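Chitin elicitor receptor kinase 1 (Arabidopsis thaliana, PDB 4EBY) acts as a plant immune receptor kinase that senses chitin oligomers with its LysM ectodomain and is activated by chitin-induced dimerization. Local coordinates at residues L27-A32 / V63-C67; N78-S82 / S95-N99; S105-N110 / T122-L126. All blocks are in the same frame, centred on the assembly; numbering follows the deposited sequence.

Contact 1. Residues L27-A32 / V63-C67. With NAG (2-acetamido-2-deoxy-beta-D-glucopyranose), chain B.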
loop_
_atom_site.group_PDB
_atom_site.type_symbol
_atom_site.label_atom_id
_atom_site.label_comp_id
_atom_site.label_asym_id
_atom_site.label_seq_id
_atom_site.Cartn_x
_atom_site.Cartn_y
_atom_site.Cartn_z
ATOM N N LEU A 27 2.271 7.651 -5.339
ATOM C CA LEU A 27 0.967 7.053 -5.103
ATOM C C LEU A 27 -0.172 8.024 -5.440
ATOM O O LEU A 27 -1.268 7.929 -4.873
ATOM C CB LEU A 27 0.853 6.527 -3.663
ATOM C CG LEU A 27 1.621 5.242 -3.343
ATOM C CD1 LEU A 27 3.112 5.377 -3.459
ATOM C CD2 LEU A 27 1.245 4.762 -1.924
ATOM N N ASN A 28 0.067 8.947 -6.382
ATOM C CA ASN A 28 -0.999 9.840 -6.802
ATOM C C ASN A 28 -2.202 9.060 -7.352
ATOM O O ASN A 28 -2.043 8.074 -8.089
ATOM C CB ASN A 28 -0.505 10.803 -7.873
ATOM C CG ASN A 28 -1.630 11.608 -8.452
ATOM O OD1 ASN A 28 -2.150 12.509 -7.799
ATOM N ND2 ASN A 28 -2.029 11.264 -9.675
ATOM N N SER A 29 -3.404 9.498 -6.982
ATOM C CA SER A 29 -4.633 8.965 -7.546
ATOM C C SER A 29 -5.750 9.977 -7.356
ATOM O O SER A 29 -5.526 11.031 -6.777
ATOM C CB SER A 29 -5.023 7.662 -6.845
ATOM O OG SER A 29 -5.560 7.940 -5.539
ATOM N N SER A 30 -6.946 9.647 -7.830
ATOM C CA SER A 30 -8.101 10.519 -7.633
ATOM C C SER A 30 -8.388 10.697 -6.147
ATOM O O SER A 30 -8.901 11.736 -5.733
ATOM C CB SER A 30 -9.321 9.894 -8.314
ATOM O OG SER A 30 -9.144 9.827 -9.719
ATOM N N ILE A 31 -8.069 9.673 -5.360
ATOM C CA ILE A 31 -8.337 9.658 -3.926
ATOM C C ILE A 31 -7.307 10.482 -3.110
ATOM O O ILE A 31 -7.625 11.028 -2.039
ATOM C CB ILE A 31 -8.462 8.191 -3.463
ATOM C CG1 ILE A 31 -9.861 7.683 -3.811
ATOM C CG2 ILE A 31 -8.117 8.033 -1.991
ATOM C CD1 ILE A 31 -10.059 6.195 -3.605
ATOM N N ALA A 32 -6.085 10.602 -3.641
ATOM C CA ALA A 32 -5.036 11.390 -2.998
ATOM C C ALA A 32 -4.330 12.187 -4.070
ATOM O O ALA A 32 -3.199 11.857 -4.470
ATOM C CB ALA A 32 -4.045 10.486 -2.288
ATOM N N VAL A 63 -1.496 5.492 3.020
ATOM C CA VAL A 63 -1.970 6.300 1.901
ATOM C C VAL A 63 -3.252 5.718 1.322
ATOM O O VAL A 63 -3.253 4.571 0.856
ATOM C CB VAL A 63 -0.885 6.358 0.772
ATOM C CG1 VAL A 63 -1.326 7.253 -0.405
ATOM C CG2 VAL A 63 0.448 6.846 1.322
ATOM N N PRO A 64 -4.345 6.496 1.293
ATOM C CA PRO A 64 -5.563 5.937 0.688
ATOM C C PRO A 64 -5.458 5.858 -0.833
ATOM O O PRO A 64 -4.839 6.738 -1.453
ATOM C CB PRO A 64 -6.644 6.942 1.091
ATOM C CG PRO A 64 -5.870 8.277 1.128
ATOM C CD PRO A 64 -4.506 7.922 1.689
ATOM N N PHE A 65 -6.023 4.806 -1.422
ATOM C CA PHE A 65 -6.043 4.670 -2.885
ATOM C C PHE A 65 -7.265 3.864 -3.345
ATOM O O PHE A 65 -7.895 3.173 -2.533
ATOM C CB PHE A 65 -4.725 4.069 -3.404
ATOM C CG PHE A 65 -4.499 2.612 -3.027
ATOM C CD1 PHE A 65 -4.722 1.620 -3.971
ATOM C CD2 PHE A 65 -4.019 2.255 -1.775
ATOM C CE1 PHE A 65 -4.487 0.271 -3.668
ATOM C CE2 PHE A 65 -3.783 0.892 -1.452
ATOM C CZ PHE A 65 -4.007 -0.091 -2.406
ATOM N N PRO A 66 -7.642 3.981 -4.629
ATOM C CA PRO A 66 -8.838 3.242 -5.084
ATOM C C PRO A 66 -8.547 1.753 -5.182
ATOM O O PRO A 66 -7.435 1.360 -5.519
ATOM C CB PRO A 66 -9.081 3.784 -6.505
ATOM C CG PRO A 66 -8.274 5.078 -6.582
ATOM C CD PRO A 66 -7.093 4.858 -5.680
ATOM N N CYS A 67 -9.541 0.922 -4.897
ATOM C CA CYS A 67 -9.329 -0.527 -4.922
ATOM C C CYS A 67 -10.308 -1.097 -5.949
ATOM O O CYS A 67 -11.517 -1.120 -5.724
ATOM C CB CYS A 67 -9.546 -1.107 -3.517
ATOM S SG CYS A 67 -9.247 -2.924 -3.363
HETATM C C1 NAG B . -3.279 11.779 -10.189
HETATM C C2 NAG B . -3.013 12.738 -11.359
HETATM C C3 NAG B . -4.354 13.186 -11.949
HETATM C C4 NAG B . -5.192 11.975 -12.337
HETATM C C5 NAG B . -5.330 11.027 -11.153
HETATM C C6 NAG B . -6.112 9.782 -11.556
HETATM C C7 NAG B . -0.912 13.970 -11.172
HETATM C C8 NAG B . -0.129 15.097 -10.570
HETATM N N2 NAG B . -2.230 13.897 -10.933
HETATM O O3 NAG B . -4.119 14.054 -13.042
HETATM O O4 NAG B . -6.508 12.337 -12.714
HETATM O O5 NAG B . -4.061 10.668 -10.633
HETATM O O6 NAG B . -5.396 9.034 -12.522
HETATM O O7 NAG B . -0.309 13.150 -11.850
HETATM O O HOH W 1 -3.659 7.158 -3.901
#

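Contact 2. Residues N78-S82 / S95-N99. With NAG (2-acetamido-2-deoxy-beta-D-glucopyranose), chain C; NAG (2-acetamido-2-deoxy-beta-D-glucopyranose), chain E; NAG (2-acetamido-2-deoxy-beta-D-glucopyranose), chain F.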
loop_
_atom_site.group_PDB
_atom_site.type_symbol
_atom_site.label_atom_id
_atom_site.label_comp_id
_atom_site.label_asym_id
_atom_site.label_seq_id
_atom_site.Cartn_x
_atom_site.Cartn_y
_atom_site.Cartn_z
ATOM N N ASN A 78 -3.803 0.429 -10.499
ATOM C CA ASN A 78 -2.686 0.845 -11.356
ATOM C C ASN A 78 -2.259 2.285 -11.041
ATOM O O ASN A 78 -2.922 3.244 -11.459
ATOM C CB ASN A 78 -3.081 0.789 -12.832
ATOM C CG ASN A 78 -3.455 -0.604 -13.301
ATOM O OD1 ASN A 78 -2.975 -1.606 -12.768
ATOM N ND2 ASN A 78 -4.338 -0.655 -14.312
ATOM N N PHE A 79 -1.164 2.429 -10.304
ATOM C CA PHE A 79 -0.525 3.745 -10.180
ATOM C C PHE A 79 0.298 4.030 -11.423
ATOM O O PHE A 79 0.507 3.159 -12.282
ATOM C CB PHE A 79 0.366 3.816 -8.941
ATOM C CG PHE A 79 -0.384 3.705 -7.651
ATOM C CD1 PHE A 79 -1.039 4.811 -7.133
ATOM C CD2 PHE A 79 -0.439 2.505 -6.961
ATOM C CE1 PHE A 79 -1.742 4.723 -5.946
ATOM C CE2 PHE A 79 -1.123 2.407 -5.763
ATOM C CZ PHE A 79 -1.783 3.528 -5.248
ATOM N N SER A 80 0.756 5.282 -11.545
ATOM C CA SER A 80 1.603 5.654 -12.668
ATOM C C SER A 80 2.872 6.303 -12.125
ATOM O O SER A 80 2.831 7.057 -11.145
ATOM C CB SER A 80 0.875 6.618 -13.612
ATOM O OG SER A 80 -0.204 5.980 -14.280
ATOM N N TYR A 81 3.998 6.012 -12.764
ATOM C CA TYR A 81 5.294 6.465 -12.273
ATOM C C TYR A 81 6.141 7.001 -13.408
ATOM O O TYR A 81 6.361 6.318 -14.401
ATOM C CB TYR A 81 6.035 5.317 -11.562
ATOM C CG TYR A 81 7.421 5.711 -11.145
ATOM C CD1 TYR A 81 7.622 6.528 -10.034
ATOM C CD2 TYR A 81 8.532 5.295 -11.871
ATOM C CE1 TYR A 81 8.890 6.917 -9.671
ATOM C CE2 TYR A 81 9.818 5.679 -11.507
ATOM C CZ TYR A 81 9.981 6.491 -10.412
ATOM O OH TYR A 81 11.251 6.881 -10.062
ATOM N N SER A 82 6.622 8.246 -13.270
ATOM C CA SER A 82 7.512 8.808 -14.276
ATOM C C SER A 82 8.965 8.477 -13.952
ATOM O O SER A 82 9.464 8.780 -12.860
ATOM C CB SER A 82 7.292 10.316 -14.403
ATOM O OG SER A 82 8.176 10.855 -15.383
ATOM N N SER A 95 12.235 0.371 -3.521
ATOM C CA SER A 95 12.495 1.677 -2.949
ATOM C C SER A 95 11.366 2.670 -3.240
ATOM O O SER A 95 10.663 3.108 -2.317
ATOM C CB SER A 95 13.846 2.201 -3.461
ATOM O OG SER A 95 14.157 3.434 -2.840
ATOM N N ASN A 96 11.160 3.012 -4.513
ATOM C CA ASN A 96 10.180 4.054 -4.851
ATOM C C ASN A 96 8.761 3.711 -4.387
ATOM O O ASN A 96 8.013 4.584 -3.970
ATOM C CB ASN A 96 10.195 4.351 -6.353
ATOM C CG ASN A 96 11.586 4.719 -6.859
ATOM O OD1 ASN A 96 12.485 3.888 -6.883
ATOM N ND2 ASN A 96 11.756 5.955 -7.275
ATOM N N TYR A 97 8.402 2.419 -4.459
ATOM C CA TYR A 97 7.102 1.944 -3.970
ATOM C C TYR A 97 7.166 1.091 -2.686
ATOM O O TYR A 97 6.154 0.520 -2.275
ATOM C CB TYR A 97 6.332 1.210 -5.100
ATOM C CG TYR A 97 5.782 2.215 -6.082
ATOM C CD1 TYR A 97 4.505 2.736 -5.941
ATOM C CD2 TYR A 97 6.577 2.697 -7.120
ATOM C CE1 TYR A 97 4.021 3.721 -6.816
ATOM C CE2 TYR A 97 6.103 3.666 -7.999
ATOM C CZ TYR A 97 4.836 4.178 -7.841
ATOM O OH TYR A 97 4.386 5.152 -8.725
ATOM N N ALA A 98 8.335 1.031 -2.053
ATOM C CA ALA A 98 8.466 0.477 -0.708
ATOM C C ALA A 98 7.841 -0.912 -0.564
ATOM O O ALA A 98 7.141 -1.200 0.413
ATOM C CB ALA A 98 7.848 1.438 0.312
ATOM N N ASN A 99 8.118 -1.753 -1.551
ATOM C CA ASN A 99 7.608 -3.135 -1.591
ATOM C C ASN A 99 6.102 -3.309 -1.686
ATOM O O ASN A 99 5.580 -4.416 -1.435
ATOM C CB ASN A 99 8.207 -3.963 -0.458
ATOM C CG ASN A 99 9.708 -4.038 -0.559
ATOM O OD1 ASN A 99 10.250 -4.341 -1.632
ATOM N ND2 ASN A 99 10.394 -3.721 0.549
HETATM C C1 NAG C . 11.837 -3.725 0.404
HETATM C C2 NAG C . 12.374 -2.809 1.513
HETATM C C3 NAG C . 13.907 -2.838 1.546
HETATM C C4 NAG C . 14.467 -4.256 1.506
HETATM C C5 NAG C . 13.753 -5.093 0.449
HETATM C C6 NAG C . 14.192 -6.555 0.473
HETATM C C7 NAG C . 11.344 -0.690 2.201
HETATM C C8 NAG C . 11.067 0.759 1.867
HETATM N N2 NAG C . 11.935 -1.451 1.273
HETATM O O3 NAG C . 14.405 -2.155 2.686
HETATM O O4 NAG C . 15.844 -4.193 1.185
HETATM O O5 NAG C . 12.352 -5.031 0.645
HETATM O O6 NAG C . 13.871 -7.105 1.736
HETATM O O7 NAG C . 11.016 -1.132 3.301
HETATM C C1 NAG E . -4.353 -1.868 -15.113
HETATM C C2 NAG E . -5.729 -1.921 -15.788
HETATM C C3 NAG E . -5.785 -3.160 -16.672
HETATM C C4 NAG E . -4.641 -3.113 -17.672
HETATM C C5 NAG E . -3.306 -2.890 -16.980
HETATM C C6 NAG E . -2.197 -2.718 -18.019
HETATM C C7 NAG E . -7.885 -1.172 -14.895
HETATM C C8 NAG E . -8.865 -1.254 -13.748
HETATM N N2 NAG E . -6.822 -1.976 -14.831
HETATM O O3 NAG E . -7.032 -3.218 -17.344
HETATM O O4 NAG E . -4.535 -4.335 -18.358
HETATM O O5 NAG E . -3.375 -1.765 -16.129
HETATM O O6 NAG E . -2.381 -1.544 -18.791
HETATM O O7 NAG E . -8.092 -0.391 -15.829
HETATM C C1 NAG F . 19.003 2.681 1.191
HETATM C C2 NAG F . 18.439 1.571 0.290
HETATM C C3 NAG F . 19.336 0.341 0.271
HETATM C C4 NAG F . 20.776 0.741 -0.003
HETATM C C5 NAG F . 21.210 1.932 0.853
HETATM C C6 NAG F . 22.604 2.403 0.453
HETATM C C7 NAG F . 16.112 1.221 -0.211
HETATM C C8 NAG F . 14.694 1.236 0.298
HETATM N N2 NAG F . 17.098 1.186 0.684
HETATM O O3 NAG F . 18.885 -0.564 -0.730
HETATM O O4 NAG F . 21.619 -0.353 0.282
HETATM O O5 NAG F . 20.290 3.002 0.719
HETATM O O6 NAG F . 22.607 2.749 -0.916
HETATM O O7 NAG F . 16.326 1.245 -1.423
#

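Contact 3. Residues S105-N110 / T122-L126. With NAG (2-acetamido-2-deoxy-beta-D-glucopyranose), chain E; NAG (2-acetamido-2-deoxy-beta-D-glucopyranose), chain D.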
loop_
_atom_site.group_PDB
_atom_site.type_symbol
_atom_site.label_atom_id
_atom_site.label_comp_id
_atom_site.label_asym_id
_atom_site.label_seq_id
_atom_site.Cartn_x
_atom_site.Cartn_y
_atom_site.Cartn_z
ATOM N N SER A 105 6.302 -8.002 -11.229
ATOM C CA SER A 105 5.037 -7.427 -11.676
ATOM C C SER A 105 5.296 -6.259 -12.628
ATOM O O SER A 105 4.680 -6.157 -13.696
ATOM C CB SER A 105 4.184 -6.983 -10.483
ATOM O OG SER A 105 2.995 -6.327 -10.909
ATOM N N LEU A 106 6.219 -5.391 -12.232
ATOM C CA LEU A 106 6.568 -4.247 -13.085
ATOM C C LEU A 106 7.078 -4.689 -14.443
ATOM O O LEU A 106 6.668 -4.150 -15.472
ATOM C CB LEU A 106 7.626 -3.374 -12.417
ATOM C CG LEU A 106 7.183 -2.536 -11.239
ATOM C CD1 LEU A 106 8.401 -1.913 -10.554
ATOM C CD2 LEU A 106 6.196 -1.435 -11.704
ATOM N N GLN A 107 7.978 -5.671 -14.457
ATOM C CA GLN A 107 8.575 -6.089 -15.724
ATOM C C GLN A 107 7.523 -6.733 -16.636
ATOM O O GLN A 107 7.546 -6.547 -17.845
ATOM C CB GLN A 107 9.761 -7.022 -15.468
ATOM C CG GLN A 107 10.501 -7.439 -16.748
ATOM C CD GLN A 107 11.858 -8.087 -16.462
ATOM O OE1 GLN A 107 12.537 -7.747 -15.484
ATOM N NE2 GLN A 107 12.253 -9.030 -17.313
ATOM N N ALA A 108 6.578 -7.468 -16.062
ATOM C CA ALA A 108 5.573 -8.143 -16.877
ATOM C C ALA A 108 4.594 -7.190 -17.567
ATOM O O ALA A 108 4.122 -7.465 -18.674
ATOM C CB ALA A 108 4.813 -9.193 -16.034
ATOM N N ARG A 109 4.308 -6.059 -16.923
ATOM C CA ARG A 109 3.226 -5.186 -17.361
ATOM C C ARG A 109 3.710 -3.907 -18.032
ATOM O O ARG A 109 2.890 -3.075 -18.398
ATOM C CB ARG A 109 2.315 -4.804 -16.186
ATOM C CG ARG A 109 2.928 -3.832 -15.184
ATOM C CD ARG A 109 2.187 -3.865 -13.834
ATOM N NE ARG A 109 0.777 -3.481 -13.925
ATOM C CZ ARG A 109 -0.254 -4.326 -13.946
ATOM N NH1 ARG A 109 -1.489 -3.831 -13.997
ATOM N NH2 ARG A 109 -0.072 -5.647 -13.922
ATOM N N ASN A 110 5.026 -3.774 -18.195
ATOM C CA ASN A 110 5.619 -2.624 -18.903
ATOM C C ASN A 110 6.499 -3.140 -20.026
ATOM O O ASN A 110 7.075 -4.221 -19.900
ATOM C CB ASN A 110 6.426 -1.754 -17.938
ATOM C CG ASN A 110 5.547 -1.090 -16.912
ATOM O OD1 ASN A 110 5.461 -1.532 -15.749
ATOM N ND2 ASN A 110 4.848 -0.062 -17.337
ATOM N N THR A 122 6.791 6.253 -18.686
ATOM C CA THR A 122 5.828 6.111 -17.612
ATOM C C THR A 122 5.623 4.609 -17.399
ATOM O O THR A 122 5.466 3.864 -18.377
ATOM C CB THR A 122 4.487 6.732 -17.974
ATOM O OG1 THR A 122 4.655 8.146 -18.209
ATOM C CG2 THR A 122 3.504 6.531 -16.854
ATOM N N LEU A 123 5.652 4.200 -16.133
ATOM C CA LEU A 123 5.373 2.812 -15.776
ATOM C C LEU A 123 3.984 2.693 -15.208
ATOM O O LEU A 123 3.521 3.556 -14.446
ATOM C CB LEU A 123 6.371 2.304 -14.720
ATOM C CG LEU A 123 7.858 2.400 -15.084
ATOM C CD1 LEU A 123 8.704 1.781 -13.955
ATOM C CD2 LEU A 123 8.177 1.736 -16.437
ATOM N N ASN A 124 3.344 1.572 -15.555
ATOM C CA ASN A 124 2.128 1.092 -14.914
ATOM C C ASN A 124 2.558 0.274 -13.700
ATOM O O ASN A 124 3.300 -0.704 -13.836
ATOM C CB ASN A 124 1.367 0.227 -15.922
ATOM C CG ASN A 124 0.021 -0.249 -15.400
ATOM O OD1 ASN A 124 -0.076 -0.777 -14.301
ATOM N ND2 ASN A 124 -1.026 -0.058 -16.201
ATOM N N VAL A 125 2.145 0.720 -12.509
ATOM C CA VAL A 125 2.594 0.110 -11.251
ATOM C C VAL A 125 1.414 -0.478 -10.502
ATOM O O VAL A 125 0.560 0.265 -10.021
ATOM C CB VAL A 125 3.239 1.174 -10.351
ATOM C CG1 VAL A 125 3.717 0.537 -9.051
ATOM C CG2 VAL A 125 4.426 1.856 -11.077
ATOM N N LEU A 126 1.355 -1.809 -10.415
ATOM C CA LEU A 126 0.233 -2.471 -9.754
ATOM C C LEU A 126 0.474 -2.666 -8.267
ATOM O O LEU A 126 1.489 -3.228 -7.846
ATOM C CB LEU A 126 -0.015 -3.839 -10.419
ATOM C CG LEU A 126 -1.108 -4.665 -9.752
ATOM C CD1 LEU A 126 -2.431 -3.930 -9.863
ATOM C CD2 LEU A 126 -1.178 -6.059 -10.417
HETATM C C1 NAG E . -4.353 -1.868 -15.113
HETATM C C2 NAG E . -5.729 -1.921 -15.788
HETATM C C3 NAG E . -5.785 -3.160 -16.672
HETATM C C4 NAG E . -4.641 -3.113 -17.672
HETATM C C5 NAG E . -3.306 -2.890 -16.980
HETATM C C6 NAG E . -2.197 -2.718 -18.019
HETATM C C7 NAG E . -7.885 -1.172 -14.895
HETATM C C8 NAG E . -8.865 -1.254 -13.748
HETATM N N2 NAG E . -6.822 -1.976 -14.831
HETATM O O3 NAG E . -7.032 -3.218 -17.344
HETATM O O4 NAG E . -4.535 -4.335 -18.358
HETATM O O5 NAG E . -3.375 -1.765 -16.129
HETATM O O6 NAG E . -2.381 -1.544 -18.791
HETATM O O7 NAG E . -8.092 -0.391 -15.829
HETATM C C1 NAG D . -1.513 -9.055 -7.248
HETATM C C2 NAG D . -0.047 -9.487 -7.362
HETATM C C3 NAG D . 0.188 -10.405 -8.557
HETATM C C4 NAG D . -0.857 -11.494 -8.652
HETATM C C5 NAG D . -2.261 -10.935 -8.432
HETATM C C6 NAG D . -3.318 -12.033 -8.422
HETATM C C7 NAG D . 1.546 -7.763 -6.684
HETATM C C8 NAG D . 2.368 -6.569 -7.161
HETATM N N2 NAG D . 0.789 -8.324 -7.597
HETATM O O3 NAG D . 1.478 -10.985 -8.500
HETATM O O4 NAG D . -0.766 -12.065 -9.945
HETATM O O5 NAG D . -2.315 -10.222 -7.212
HETATM O O6 NAG D . -3.069 -12.973 -7.400
HETATM O O7 NAG D . 1.568 -8.147 -5.514
HETATM O O HOH W 2 3.700 -3.561 -10.947
#

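Contact 1. Residues L27-A32 / V63-C67
Ile31 reaches over two prolines of strand 60-70 and is the main apolar clasp between that strand and the loop following helix 20-26 in this LysM ectodomain. Its CG1 arm lies anti to the carbonyl carbon (chi1 -80°) and continues extended; the Ile31 and Pro66 side chains slide past each other in opposite directions, which leaves Ile31 CD1 3.6 Å from Pro66 CG. The other branch crosses Pro64 at a slant, Ile31 CG2 lying 3.6 Å from Pro64 CB. At the earlier end of the strand segment, Val63 CB meets CD2 of Leu27, the first residue past helix 20-26, at 3.8 Å. Branched side chains suit this interface because each offers methyls in two directions.

A water sits where the loop and strand carbonyls turn toward each other. It donates to Leu27 O and to Pro64 O, each at 2.7 Å, and is also hydrogen-bonded to Ser29 OG, bridging two buried carbonyls where the segments share no direct hydrogen bond. Ser29 in turn shapes the loop: its OG accepts the N-H groups of Ile31 and Ala32, weak bonds of ST-turn type that probably help to turn Ile31 toward the prolines.

Strand 8-13 pairs alongside in the sheet, through backbone hydrogen bonds of Val63 and Phe65; Pro64, between them, has no N-H to satisfy. Leu27 also meets Phe79 and Tyr97. On the loop's outer side Asn28 carries a glycan, and its OD1 accepts the N-H of Tyr34; the sugar bond runs from Asn28 ND2 to C1 of the N-acetylglucosamine, 1.4 Å long.

Contact 2. Residues N78-S82 / S95-N99
Tyr81 and Tyr97 meet in the core of the second LysM, where strand 74-82 faces the chain leaving helix 89-96. Residues alternate along the strand: Phe79 and Tyr81 project inward, whereas the small polar Ser80 and Ser82 point to the outside.

Tyr97 is the first residue to leave helical geometry. Its CG is anti to the carbonyl carbon (chi1 -75°), which carries the ring away from the helix end and across to the strand. There the phenol end slips in beside the base of Tyr81, with Tyr97 OH 3.3 Å from Tyr81 CB. Tyr81 CD1 lies at the edge of the Tyr97 ring, 3.8 Å from its CE2. The ring planes are steeply inclined, 79° apart, but the approach is oblique, with centroids separated by 5.9 Å. On its other flank Tyr97 CE1 touches Phe79 CB at 4.2 Å.

Tyr81 takes a different first torsion: CG stands anti to its own backbone N (chi1 175°), which extends the ring past Tyr97 toward the Asn96 side chain, crossing it at about a right angle. Tyrosine suits both places, since its ring fills the core while its hydroxyl finds a partner at the far end: Tyr81 OH is hydrogen-bonded to Asp87 OD2, and Tyr97 OH to the carbonyl O of Asn26.

Beyond Tyr97 the chain turns through left-handed backbone angles at Ala98 and Asn99, the latter a residue type that tolerates them well. Asn99 and, on the strand, Asn78 both bear N-linked N-acetylglucosamine. The sugar on Asn99 folds its acetyl methyl back onto the protein, placing C8 3.6 Å from Ala98 CB.

Contact 3. Residues S105-N110 / T122-L126
Within the second LysM, helix 103-109 packs on strand 122-128, an outermost strand of the sheet. The axes of helix 105-109 and strand 122-126 come within 8.0 Å, with 129° between their N-to-C directions, and a polar pair, Arg109 and Asn124, joins them near the surface. Arg109 starts with CG wedged between its backbone N and carbonyl carbon (chi1 72°) and bends again at chi3, which turns its guanidinium back across the strand. Arg109 NE then donates to Asn124 OD1 at 2.9 Å, almost straight at 169°. The acceptor lies in the guanidinium plane, yet the donor stands above the plane of the Asn124 amide, and the two flat groups are steeply inclined. A weak second bond from Arg109 NH1 uses the same oxygen.

One face of the guanidinium rests on Leu126, whose CB is 3.5 Å above the plane and over its centre, so an aliphatic side chain props up a charged one. Asn124 divides its amide neatly: OD1 serves the arginine, while ND2 donates to ring oxygen O5 of the N-acetylglucosamine linked to Asn78, 2.9 Å away. Asn78 OD1 in turn receives a weak bond from Arg109 NH1.

Deeper in, Leu106 supplies the apolar part, its CD2 3.8 Å from Val125 CG2. At the start of segment 105-110 a water is hydrogen-bonded to Ser105 OG at 2.9 Å and accepts from Leu126 N at 3.0 Å, and the acetyl methyl of a second sugar lies close by.

Arginine, asparagine and glycan thus form one connected polar network. With Asn124 OD1 in its plane and Leu126 under one face, the guanidinium is probably restricted in its rotation, and the Asn78 sugar is probably restrained against the protein surface.

In the fold
From the N terminus, contact 1 comes first, bringing the loop after helix 20-26 to strand 60-70 and closing a loop through helix 40-43. The chain then turns into strand 74-82, where contact 2 closes a shorter loop over helix 89-96. Contact 3 closes the shortest connection, 11 residues without helix or strand, between helix 103-109 and strand 122-128. The three are in series, neither nesting nor crossing, but one mixed sheet unites them, with strand 74-82 between the strands of contacts 1 and 3. Phe79 meets the Phe65 ring of contact 1, while Phe79 N and Val125 O connect contacts 2 and 3. Contacts 1 and 3, about 17 Å apart between centres, do not touch.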